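Local coordinates for cyclic nucleotide-binding domain (CNMP-BD) protein (PDB 3MDP) that probably binds a small ligand such as a cyclic nucleotide in a double-stranded beta-helix domain and may act in transcriptional control, at residues Asn49-Leu54 with Val105-Ile110. Sequence-based numbering, arbitrary orientation.
Sequences NLMLLL and VRVVDI. With EDO (1,2-ethanediol), chain C.
Leu54, Ile110 and Arg106 give up the most surface where strands 49-54 and 105-110 pair antiparallel. Leu54 N donates to Arg106 O at 2.8 Å, tilted 21° from the carbonyl plane, and its side chain reaches across the pairing. Chi1 of -60° sets CG anti to the carbonyl carbon, 4.0 Å from Val108 CG2; CD1 touches the same methyl at 3.8 Å. Leu54 CB lies over one face of the Arg106 guanidinium; a long, part-aliphatic residue suits this partly exposed end of the pair, where its head group forms salt bridges with Glu55 and Glu31. At the other end Ile110 and Leu50 form a hydrogen-bonded pair, Ile110 N to Leu50 O being 2.8 Å. The beta-branched Ile110 keeps its bulk close to the backbone, CB 3.4 Å from Leu50 O. Asp109 turns to the opposite face, where Asn49 ND2 donates in its amide plane to the syn lone pair of OD1 (2.7 Å), while OD2 forms a salt bridge with Lys32. In the cyclic nucleotide-binding fold this pair forms the middle of a four-stranded sheet, between strands 29-34 and 83-84; Phe13 and Phe14 of helix 12-15 pack on the face of Leu50, Leu52 and Ile110, and Phe84 touches Met51, Leu53 and Val107.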
ATOM      1  N   ASN A  49      -7.522 -13.534   6.522  1.00 14.52           N
ATOM      2  CA  ASN A  49      -7.447 -12.866   7.831  1.00 15.23           C
ATOM      3  C   ASN A  49      -6.540 -11.637   7.795  1.00 14.86           C
ATOM      4  O   ASN A  49      -5.363 -11.739   7.416  1.00 14.14           O
ATOM      5  CB  ASN A  49      -6.920 -13.831   8.888  1.00 15.97           C
ATOM      6  CG  ASN A  49      -7.796 -15.067   9.037  1.00 20.88           C
ATOM      7  OD1 ASN A  49      -7.666 -16.024   8.276  1.00 12.48           O
ATOM      8  ND2 ASN A  49      -8.714 -15.036  10.001  1.00 17.01           N
ATOM      9  N   LEU A  50      -7.107 -10.478   8.146  1.00 12.56           N
ATOM     10  CA  LEU A  50      -6.356  -9.252   8.316  1.00 11.68           C
ATOM     11  C   LEU A  50      -6.203  -9.094   9.838  1.00 11.76           C
ATOM     12  O   LEU A  50      -7.163  -9.299  10.585  1.00 11.04           O
ATOM     13  CB  LEU A  50      -7.106  -8.082   7.693  1.00 13.01           C
ATOM     14  CG  LEU A  50      -6.424  -6.722   7.844  1.00 15.90           C
ATOM     15  CD1 LEU A  50      -5.156  -6.690   7.003  1.00 16.74           C
ATOM     16  CD2 LEU A  50      -7.371  -5.597   7.489  1.00 17.64           C
HETATM   17  N   MSE A  51      -4.996  -8.810  10.295  0.70  9.49           N
HETATM   18  CA  MSE A  51      -4.756  -8.720  11.734  0.70  9.64           C
HETATM   19  C   MSE A  51      -4.209  -7.369  12.155  0.70  8.81           C
HETATM   20  O   MSE A  51      -3.487  -6.717  11.402  0.70 10.07           O
HETATM   21  CB  MSE A  51      -3.838  -9.849  12.197  0.70 10.38           C
HETATM   22  CG  MSE A  51      -4.578 -11.149  12.224  0.70 13.66           C
HETATM   23 SE   MSE A  51      -3.359 -12.610  12.416  0.53 12.35          SE
HETATM   24  CE  MSE A  51      -4.631 -14.112  12.341  0.70 10.62           C
ATOM     25  N   LEU A  52      -4.628  -6.933  13.333  1.00 11.27           N
ATOM     26  CA  LEU A  52      -4.080  -5.750  14.022  1.00 12.51           C
ATOM     27  C   LEU A  52      -3.357  -6.309  15.253  1.00 11.28           C
ATOM     28  O   LEU A  52      -3.940  -7.064  16.025  1.00 10.17           O
ATOM     29  CB  LEU A  52      -5.185  -4.781  14.476  1.00 14.14           C
ATOM     30  CG  LEU A  52      -4.739  -3.692  15.472  1.00 17.43           C
ATOM     31  CD1 LEU A  52      -3.931  -2.625  14.750  1.00 16.56           C
ATOM     32  CD2 LEU A  52      -5.973  -3.101  16.183  1.00 15.39           C
ATOM     33  N   LEU A  53      -2.076  -6.011  15.377  1.00 11.02           N
ATOM     34  CA  LEU A  53      -1.294  -6.477  16.516  1.00 12.00           C
ATOM     35  C   LEU A  53      -1.581  -5.621  17.735  1.00 11.41           C
ATOM     36  O   LEU A  53      -1.366  -4.418  17.729  1.00 12.36           O
ATOM     37  CB  LEU A  53       0.188  -6.472  16.168  1.00 13.45           C
ATOM     38  CG  LEU A  53       1.138  -7.093  17.184  1.00 15.39           C
ATOM     39  CD1 LEU A  53       0.770  -8.555  17.523  1.00 10.43           C
ATOM     40  CD2 LEU A  53       2.569  -6.949  16.677  1.00  9.12           C
ATOM     41  N   LEU A  54      -2.091  -6.250  18.778  1.00 11.83           N
ATOM     42  CA  LEU A  54      -2.399  -5.551  20.030  1.00 11.39           C
ATOM     43  C   LEU A  54      -1.275  -5.629  21.043  1.00 12.43           C
ATOM     44  O   LEU A  54      -1.036  -4.669  21.782  1.00 12.17           O
ATOM     45  CB  LEU A  54      -3.659  -6.109  20.656  1.00  9.24           C
ATOM     46  CG  LEU A  54      -4.945  -6.020  19.834  1.00  9.75           C
ATOM     47  CD1 LEU A  54      -6.046  -6.789  20.524  1.00 11.06           C
ATOM     48  CD2 LEU A  54      -5.350  -4.532  19.617  1.00 12.44           C
ATOM     49  N   VAL A 105       1.511 -13.180  21.658  1.00 13.82           N
ATOM     50  CA  VAL A 105       0.822 -12.247  20.757  1.00 13.21           C
ATOM     51  C   VAL A 105      -0.692 -12.240  21.023  1.00 12.33           C
ATOM     52  O   VAL A 105      -1.291 -13.296  21.245  1.00 13.83           O
ATOM     53  CB  VAL A 105       1.123 -12.611  19.297  1.00 14.90           C
ATOM     54  CG1 VAL A 105       0.021 -12.113  18.319  1.00 13.88           C
ATOM     55  CG2 VAL A 105       2.498 -12.079  18.886  1.00 10.89           C
ATOM     56  N   ARG A 106      -1.276 -11.040  21.044  1.00 13.90           N
ATOM     57  CA  ARG A 106      -2.729 -10.843  20.885  1.00 14.84           C
ATOM     58  C   ARG A 106      -2.989  -9.950  19.672  1.00 12.59           C
ATOM     59  O   ARG A 106      -2.299  -8.935  19.447  1.00 12.04           O
ATOM     60  CB  ARG A 106      -3.367 -10.176  22.101  1.00 16.73           C
ATOM     61  CG  ARG A 106      -3.335 -10.992  23.369  1.00 24.74           C
ATOM     62  CD  ARG A 106      -4.141 -10.332  24.517  1.00 26.72           C
ATOM     63  NE  ARG A 106      -3.522  -9.069  24.935  1.00 24.46           N
ATOM     64  CZ  ARG A 106      -4.023  -7.845  24.740  1.00 25.80           C
ATOM     65  NH1 ARG A 106      -5.201  -7.646  24.162  1.00 26.72           N
ATOM     66  NH2 ARG A 106      -3.340  -6.794  25.165  1.00 27.15           N
ATOM     67  N   VAL A 107      -4.007 -10.324  18.918  1.00 14.28           N
ATOM     68  CA  VAL A 107      -4.414  -9.602  17.721  1.00 13.29           C
ATOM     69  C   VAL A 107      -5.931  -9.432  17.696  1.00 14.27           C
ATOM     70  O   VAL A 107      -6.661 -10.143  18.390  1.00 16.01           O
ATOM     71  CB  VAL A 107      -4.015 -10.339  16.425  1.00 11.44           C
ATOM     72  CG1 VAL A 107      -2.513 -10.594  16.353  1.00 10.40           C
ATOM     73  CG2 VAL A 107      -4.806 -11.719  16.258  1.00 14.54           C
ATOM     74  N   VAL A 108      -6.370  -8.429  16.936  1.00 13.72           N
ATOM     75  CA  VAL A 108      -7.677  -8.398  16.364  1.00 12.89           C
ATOM     76  C   VAL A 108      -7.591  -9.111  15.014  1.00 12.88           C
ATOM     77  O   VAL A 108      -6.833  -8.691  14.117  1.00 13.21           O
ATOM     78  CB  VAL A 108      -8.199  -6.976  16.121  1.00 12.57           C
ATOM     79  CG1 VAL A 108      -9.639  -7.100  15.613  1.00 13.00           C
ATOM     80  CG2 VAL A 108      -8.165  -6.165  17.446  1.00 11.96           C
ATOM     81  N   ASP A 109      -8.351 -10.195  14.896  1.00 12.16           N
ATOM     82  CA  ASP A 109      -8.426 -11.011  13.677  1.00 13.83           C
ATOM     83  C   ASP A 109      -9.722 -10.668  12.927  1.00 12.83           C
ATOM     84  O   ASP A 109     -10.829 -10.896  13.414  1.00 15.46           O
ATOM     85  CB  ASP A 109      -8.377 -12.492  14.088  1.00 15.08           C
ATOM     86  CG  ASP A 109      -8.419 -13.471  12.911  1.00 22.53           C
ATOM     87  OD1 ASP A 109      -8.387 -13.050  11.754  1.00 23.74           O
ATOM     88  OD2 ASP A 109      -8.521 -14.696  13.179  1.00 27.25           O
ATOM     89  N   ILE A 110      -9.558 -10.092  11.752  1.00 12.68           N
ATOM     90  CA  ILE A 110     -10.653  -9.602  10.934  1.00 13.36           C
ATOM     91  C   ILE A 110     -10.850 -10.540   9.741  1.00 13.92           C
ATOM     92  O   ILE A 110      -9.882 -10.950   9.095  1.00 14.43           O
ATOM     93  CB  ILE A 110     -10.390  -8.161  10.458  1.00 15.17           C
ATOM     94  CG1 ILE A 110      -9.928  -7.309  11.642  1.00 16.13           C
ATOM     95  CG2 ILE A 110     -11.659  -7.592   9.780  1.00 16.30           C
ATOM     96  CD1 ILE A 110      -9.388  -5.950  11.280  1.00 20.21           C
TER
HETATM   97  C1  EDO C 143     -11.573 -14.154  11.386  1.00 41.56           C
HETATM   98  O1  EDO C 143     -12.516 -14.816  10.525  1.00 39.10           O
HETATM   99  C2  EDO C 143     -12.181 -13.907  12.756  1.00 39.05           C
HETATM  100  O2  EDO C 143     -12.929 -12.706  12.681  1.00 37.23           O